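Local coordinates for protein alpha-1,2-mannosidase (Trichoderma reesei, PDB 1HCU) that probably trims alpha-1,2-linked mannose residues from high-mannose N-glycans, as a calcium-dependent glycoside hydrolase of family 47, at residues 52-57 and 82-87. Residues are numbered along the deposited sequence; the frame is centred on the assembly and turned at random.
With NAG (2-acetamido-2-deoxy-beta-D-glucopyranose), chain F.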
loop_
_atom_site.group_PDB
_atom_site.type_symbol
_atom_site.label_atom_id
_atom_site.label_comp_id
_atom_site.label_asym_id
_atom_site.label_seq_id
_atom_site.Cartn_x
_atom_site.Cartn_y
_atom_site.Cartn_z
ATOM N N ASN A 52 11.716 -8.361 -11.128
ATOM C CA ASN A 52 12.565 -9.532 -11.321
ATOM C C ASN A 52 12.029 -10.596 -12.293
ATOM O O ASN A 52 12.529 -11.718 -12.326
ATOM C CB ASN A 52 12.866 -10.165 -9.957
ATOM C CG ASN A 52 13.546 -9.197 -9.012
ATOM O OD1 ASN A 52 14.656 -8.744 -9.271
ATOM N ND2 ASN A 52 12.874 -8.859 -7.920
ATOM N N GLY A 53 11.013 -10.244 -13.073
ATOM C CA GLY A 53 10.477 -11.173 -14.048
ATOM C C GLY A 53 9.721 -12.393 -13.545
ATOM O O GLY A 53 9.640 -13.405 -14.248
ATOM N N TRP A 54 9.165 -12.311 -12.342
ATOM C CA TRP A 54 8.412 -13.426 -11.797
ATOM C C TRP A 54 6.919 -13.354 -12.150
ATOM O O TRP A 54 6.157 -14.252 -11.800
ATOM C CB TRP A 54 8.592 -13.509 -10.269
ATOM C CG TRP A 54 9.947 -14.033 -9.845
ATOM C CD1 TRP A 54 10.605 -15.124 -10.357
ATOM C CD2 TRP A 54 10.791 -13.506 -8.811
ATOM N NE1 TRP A 54 11.806 -15.304 -9.706
ATOM C CE2 TRP A 54 11.945 -14.328 -8.753
ATOM C CE3 TRP A 54 10.688 -12.422 -7.929
ATOM C CZ2 TRP A 54 12.988 -14.097 -7.847
ATOM C CZ3 TRP A 54 11.727 -12.193 -7.025
ATOM C CH2 TRP A 54 12.863 -13.031 -6.995
ATOM N N GLY A 55 6.503 -12.300 -12.846
ATOM C CA GLY A 55 5.100 -12.176 -13.215
ATOM C C GLY A 55 4.306 -11.347 -12.220
ATOM O O GLY A 55 3.206 -11.722 -11.806
ATOM N N SER A 56 4.877 -10.209 -11.853
ATOM C CA SER A 56 4.294 -9.283 -10.899
ATOM C C SER A 56 2.778 -9.053 -11.042
ATOM O O SER A 56 2.013 -9.376 -10.129
ATOM C CB SER A 56 5.043 -7.945 -11.000
ATOM O OG SER A 56 4.696 -7.077 -9.941
ATOM N N SER A 57 2.343 -8.506 -12.176
ATOM C CA SER A 57 0.920 -8.239 -12.391
ATOM C C SER A 57 0.009 -9.455 -12.214
ATOM O O SER A 57 -1.114 -9.320 -11.734
ATOM C CB SER A 57 0.687 -7.629 -13.781
ATOM O OG SER A 57 1.247 -6.332 -13.869
ATOM N N PRO A 82 2.742 -22.626 -10.326
ATOM C CA PRO A 82 3.706 -23.730 -10.226
ATOM C C PRO A 82 4.880 -23.583 -11.194
ATOM O O PRO A 82 5.942 -24.149 -10.974
ATOM C CB PRO A 82 2.862 -24.962 -10.556
ATOM C CG PRO A 82 1.494 -24.573 -10.137
ATOM C CD PRO A 82 1.391 -23.146 -10.606
ATOM N N GLN A 83 4.681 -22.832 -12.273
ATOM C CA GLN A 83 5.732 -22.638 -13.267
ATOM C C GLN A 83 6.772 -21.608 -12.864
ATOM O O GLN A 83 7.902 -21.655 -13.341
ATOM C CB GLN A 83 5.128 -22.225 -14.609
ATOM C CG GLN A 83 4.456 -23.347 -15.361
ATOM C CD GLN A 83 3.559 -22.833 -16.471
ATOM O OE1 GLN A 83 2.403 -22.477 -16.234
ATOM N NE2 GLN A 83 4.095 -22.775 -17.691
ATOM N N ILE A 84 6.407 -20.668 -11.999
ATOM C CA ILE A 84 7.372 -19.649 -11.602
ATOM C C ILE A 84 8.578 -20.266 -10.894
ATOM O O ILE A 84 8.445 -21.230 -10.135
ATOM C CB ILE A 84 6.747 -18.590 -10.659
ATOM C CG1 ILE A 84 5.502 -17.969 -11.297
ATOM C CG2 ILE A 84 7.775 -17.502 -10.378
ATOM C CD1 ILE A 84 4.660 -17.135 -10.333
ATOM N N ASN A 85 9.757 -19.717 -11.155
ATOM C CA ASN A 85 10.968 -20.211 -10.514
ATOM C C ASN A 85 11.475 -19.166 -9.521
ATOM O O ASN A 85 12.266 -18.288 -9.876
ATOM C CB ASN A 85 12.060 -20.500 -11.551
ATOM C CG ASN A 85 13.178 -21.352 -10.981
ATOM O OD1 ASN A 85 13.496 -21.255 -9.794
ATOM N ND2 ASN A 85 13.778 -22.187 -11.823
ATOM N N PHE A 86 11.015 -19.267 -8.281
ATOM C CA PHE A 86 11.402 -18.331 -7.232
ATOM C C PHE A 86 12.755 -18.633 -6.602
ATOM O O PHE A 86 13.038 -18.174 -5.495
ATOM C CB PHE A 86 10.344 -18.304 -6.126
ATOM C CG PHE A 86 9.084 -17.587 -6.502
ATOM C CD1 PHE A 86 9.108 -16.237 -6.834
ATOM C CD2 PHE A 86 7.863 -18.251 -6.478
ATOM C CE1 PHE A 86 7.929 -15.551 -7.131
ATOM C CE2 PHE A 86 6.671 -17.577 -6.773
ATOM C CZ PHE A 86 6.705 -16.221 -7.100
ATOM N N THR A 87 13.593 -19.406 -7.284
ATOM C CA THR A 87 14.910 -19.717 -6.738
ATOM C C THR A 87 15.993 -19.070 -7.585
ATOM O O THR A 87 17.176 -19.325 -7.392
ATOM C CB THR A 87 15.188 -21.232 -6.685
ATOM O OG1 THR A 87 15.385 -21.728 -8.014
ATOM C CG2 THR A 87 14.024 -21.972 -6.032
HETATM C C1 NAG F . 14.959 -22.917 -11.401
HETATM C C2 NAG F . 14.942 -24.339 -11.972
HETATM C C3 NAG F . 16.195 -25.086 -11.509
HETATM C C4 NAG F . 17.465 -24.299 -11.843
HETATM C C5 NAG F . 17.351 -22.869 -11.300
HETATM C C6 NAG F . 18.518 -22.015 -11.729
HETATM C C7 NAG F . 12.824 -25.426 -12.348
HETATM C C8 NAG F . 11.542 -25.968 -11.744
HETATM N N2 NAG F . 13.765 -25.038 -11.495
HETATM O O3 NAG F . 16.242 -26.364 -12.123
HETATM O O4 NAG F . 18.595 -24.942 -11.260
HETATM O O5 NAG F . 16.155 -22.236 -11.802
HETATM O O6 NAG F . 18.402 -21.664 -13.099
HETATM O O7 NAG F . 12.954 -25.356 -13.572
#
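Trp54, in the turn that leads into helix 56-67, packs against Ile84, Asn85 and Phe86 of the N-glycosylated loop after helix 71-80. The edge of Phe86 meets one face of the indole in an edge-to-face pair, with the planes at 56° and the five-membered ring centroid of Trp54 4.8 Å from the Phe86 centroid. Between these two side chains the closest atoms are Phe86 CE1 and Trp54 CG, 3.7 Å apart. With CG anti to its own carbonyl carbon (chi1 -74°), Phe86 swings its ring back beneath Ile84, whose CG2 sits 3.6 Å above the ring centre. That same methyl lies 3.7 Å from Trp54 CD1, so a branched residue fills the corner between two aromatics. Ile84 CD1 rests against Trp54 O, which hydrogen-bonds to the hydroxyl of Tyr80. Phe86 also touches Gln136 and Leu140 of helix 127-144, which ties the pair to the next layer of the fold.

Tryptophan suits this place because it adds a polar N-H to its broad apolar surface: NE1 gives a weak, bent hydrogen bond to Asn85 O (3.0 Å, 131°) and another weak one to Thr88 O. Were this residue an alanine, Asn85 O would probably lose this donor and a gap would open beside Phe86 and Ile84.

At the outer end, Asn85 ND2 is covalently joined to NAG C1, while OD1 accepts in its carbonyl plane from Thr87 N (3.1 Å) and Thr87 OG1 (2.6 Å). These two bonds hold the glycosylated amide against rotation. The asparagine and the threonine two residues on form the N-glycosylation sequon, here folded as an Asx turn and backed by a Trp-Phe edge-to-face pair.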